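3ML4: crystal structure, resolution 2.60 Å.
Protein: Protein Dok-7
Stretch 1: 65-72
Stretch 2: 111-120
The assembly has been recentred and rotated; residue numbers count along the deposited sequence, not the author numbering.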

# COMPACT_ATOMS: atom_id res chain seq x y z
N ASP B 65 -9.21 7.20 2.17
CA ASP B 65 -9.21 7.19 3.63
C ASP B 65 -10.14 6.12 4.19
O ASP B 65 -10.85 6.34 5.17
CB ASP B 65 -9.58 8.58 4.17
CG ASP B 65 -10.88 9.13 3.57
OD1 ASP B 65 -11.23 8.78 2.42
OD2 ASP B 65 -11.55 9.94 4.26
N ILE B 66 -10.12 4.95 3.56
CA ILE B 66 -10.95 3.81 3.95
C ILE B 66 -10.55 3.24 5.32
O ILE B 66 -9.37 2.98 5.57
CB ILE B 66 -10.88 2.69 2.87
CG1 ILE B 66 -11.31 3.24 1.50
CG2 ILE B 66 -11.74 1.49 3.28
CD1 ILE B 66 -11.09 2.30 0.34
N CYS B 67 -11.55 3.06 6.18
CA CYS B 67 -11.40 2.55 7.56
C CYS B 67 -11.90 1.13 7.76
O CYS B 67 -11.53 0.47 8.73
CB CYS B 67 -12.18 3.42 8.53
SG CYS B 67 -11.72 5.12 8.52
N GLY B 68 -12.78 0.68 6.86
CA GLY B 68 -13.37 -0.65 6.98
C GLY B 68 -14.56 -0.88 6.09
O GLY B 68 -15.07 0.04 5.45
N LEU B 69 -14.99 -2.14 6.05
CA LEU B 69 -16.18 -2.55 5.31
C LEU B 69 -17.19 -3.20 6.24
O LEU B 69 -16.83 -3.84 7.22
CB LEU B 69 -15.81 -3.50 4.19
CG LEU B 69 -15.46 -2.83 2.86
CD1 LEU B 69 -13.98 -2.52 2.78
CD2 LEU B 69 -15.87 -3.74 1.73
N GLU B 70 -18.47 -3.05 5.90
CA GLU B 70 -19.57 -3.56 6.71
C GLU B 70 -20.80 -3.75 5.81
O GLU B 70 -21.37 -2.76 5.34
CB GLU B 70 -19.83 -2.59 7.88
CG GLU B 70 -21.20 -2.67 8.55
CD GLU B 70 -21.24 -3.56 9.76
OE1 GLU B 70 -20.61 -3.22 10.77
OE2 GLU B 70 -21.93 -4.60 9.70
N PRO B 71 -21.18 -5.01 5.53
CA PRO B 71 -22.34 -5.37 4.72
C PRO B 71 -23.63 -5.57 5.51
O PRO B 71 -23.60 -5.74 6.72
CB PRO B 71 -21.92 -6.71 4.12
CG PRO B 71 -21.05 -7.33 5.17
CD PRO B 71 -20.42 -6.20 5.96
N ALA B 72 -24.76 -5.54 4.80
CA ALA B 72 -26.10 -5.86 5.33
C ALA B 72 -26.61 -4.92 6.43
O ALA B 72 -27.14 -5.36 7.45
CB ALA B 72 -26.21 -7.33 5.76
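Stretch 2, residues 111-120: ALGEVHRFHV

The apolar centre of the contact gathers around Leu-112. Its CA-to-CB bond points toward stretch 1, with chi1 in m and chi2 in t. Leu-112 CD1 lies 3.9 Å from Leu-69 CD1 and 4.2 Å from Ile-66 CG2, so one methyl meets two side chains of the strand. Val-115 extends this patch. Its CG2 is 4.4 Å from Leu-69 CD1 and 4.3 Å from Gly-68 CA. All of these residues are buried.

The backbone of stretch 2 changes between the two parts of this patch. It enters from a helix that begins earlier in the chain. Gly-113 is the first residue to leave helical angles, at phi 119° and psi -107°, where a CB would jam against the preceding carbonyl oxygen. Strand 115-120 follows. It crosses strand 66-71 at -58°, with a closest approach of 6.6 Å between axes. The strands thus run obliquely in the same general sense. Gly-68 and Val-115 are nearest in backbone register, CA to CA 6.2 Å.

Water 1 fills part of the gap between the backbones. It accepts from Leu-69 N at 3.1 Å and donates weakly to His-116 O at 3.2 Å. The CA-to-CB bond of His-116 points away from stretch 1; its NE2 donates to Glu-114 OE1 within stretch 2, at 2.8 Å.

Farther out, the CA-to-CB bond of Arg-117 points toward stretch 1, and the residue has the largest area covered in the contact, 77 Å². Arg-117 NE donates a weak hydrogen bond to Leu-69 O, 3.1 Å with an angle of 123°. The carbonyl lies near the guanidinium plane, while Pro-71 packs over one face, its CD 3.2 Å from Arg-117 NH2. The exposed His-119 marks the polar edge. Glu-70 OE2 approaches its ring edge, 3.5 Å from His-119 NE2.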

# COMPACT_ATOMS: atom_id res chain seq x y z
N ALA B 111 -8.46 -7.82 -0.96
CA ALA B 111 -7.69 -6.92 -1.82
C ALA B 111 -7.05 -5.75 -1.08
O ALA B 111 -5.95 -5.32 -1.44
CB ALA B 111 -8.56 -6.42 -2.95
N LEU B 112 -7.73 -5.23 -0.06
CA LEU B 112 -7.23 -4.06 0.68
C LEU B 112 -6.13 -4.38 1.70
O LEU B 112 -5.49 -3.47 2.23
CB LEU B 112 -8.38 -3.27 1.31
CG LEU B 112 -9.33 -2.55 0.35
CD1 LEU B 112 -10.49 -1.91 1.10
CD2 LEU B 112 -8.60 -1.51 -0.53
N GLY B 113 -5.91 -5.67 1.96
CA GLY B 113 -4.83 -6.11 2.85
C GLY B 113 -5.35 -6.85 4.06
O GLY B 113 -5.80 -8.00 3.95
N GLU B 114 -5.30 -6.20 5.21
CA GLU B 114 -5.88 -6.76 6.43
C GLU B 114 -7.00 -5.87 6.94
O GLU B 114 -6.75 -4.84 7.59
CB GLU B 114 -4.80 -7.00 7.50
CG GLU B 114 -3.76 -8.07 7.12
CD GLU B 114 -4.34 -9.48 7.03
OE1 GLU B 114 -5.34 -9.80 7.72
OE2 GLU B 114 -3.78 -10.29 6.26
N VAL B 115 -8.22 -6.25 6.61
CA VAL B 115 -9.42 -5.48 6.98
C VAL B 115 -10.48 -6.40 7.58
O VAL B 115 -11.06 -7.26 6.90
CB VAL B 115 -9.94 -4.56 5.81
CG1 VAL B 115 -9.54 -5.09 4.45
CG2 VAL B 115 -11.45 -4.30 5.89
N HIS B 116 -10.70 -6.20 8.87
CA HIS B 116 -11.51 -7.06 9.71
C HIS B 116 -12.49 -6.22 10.51
O HIS B 116 -12.24 -5.04 10.77
CB HIS B 116 -10.61 -7.82 10.69
CG HIS B 116 -9.55 -8.65 10.04
ND1 HIS B 116 -9.57 -10.03 10.05
CD2 HIS B 116 -8.43 -8.30 9.36
CE1 HIS B 116 -8.52 -10.49 9.40
NE2 HIS B 116 -7.81 -9.47 8.97
N ARG B 117 -13.61 -6.81 10.90
CA ARG B 117 -14.59 -6.10 11.70
C ARG B 117 -15.19 -7.01 12.76
O ARG B 117 -15.41 -8.20 12.52
CB ARG B 117 -15.68 -5.50 10.80
CG ARG B 117 -16.88 -6.40 10.59
CD ARG B 117 -17.85 -5.85 9.57
NE ARG B 117 -17.75 -6.61 8.33
CZ ARG B 117 -18.40 -7.75 8.11
NH1 ARG B 117 -19.20 -8.26 9.05
NH2 ARG B 117 -18.24 -8.39 6.95
N PHE B 118 -15.44 -6.45 13.94
CA PHE B 118 -16.03 -7.18 15.05
C PHE B 118 -17.15 -6.36 15.68
O PHE B 118 -16.92 -5.21 16.07
CB PHE B 118 -14.99 -7.49 16.12
CG PHE B 118 -13.76 -8.20 15.60
CD1 PHE B 118 -13.63 -9.57 15.73
CD2 PHE B 118 -12.72 -7.48 15.00
CE1 PHE B 118 -12.48 -10.23 15.27
CE2 PHE B 118 -11.59 -8.12 14.53
CZ PHE B 118 -11.47 -9.50 14.67
N HIS B 119 -18.35 -6.94 15.76
CA HIS B 119 -19.47 -6.32 16.46
C HIS B 119 -19.19 -6.28 17.96
O HIS B 119 -19.02 -7.32 18.60
CB HIS B 119 -20.77 -7.08 16.19
CG HIS B 119 -21.30 -6.94 14.79
ND1 HIS B 119 -21.65 -8.03 14.02
CD2 HIS B 119 -21.49 -5.85 14.02
CE1 HIS B 119 -22.07 -7.60 12.84
NE2 HIS B 119 -21.97 -6.29 12.81
N VAL B 120 -19.12 -5.06 18.51
CA VAL B 120 -18.81 -4.85 19.92
C VAL B 120 -19.79 -3.89 20.62
O VAL B 120 -20.58 -3.20 19.96
CB VAL B 120 -17.36 -4.30 20.12
CG1 VAL B 120 -16.31 -5.23 19.47
CG2 VAL B 120 -17.23 -2.87 19.59
O HOH W 1 -13.85 -3.93 8.25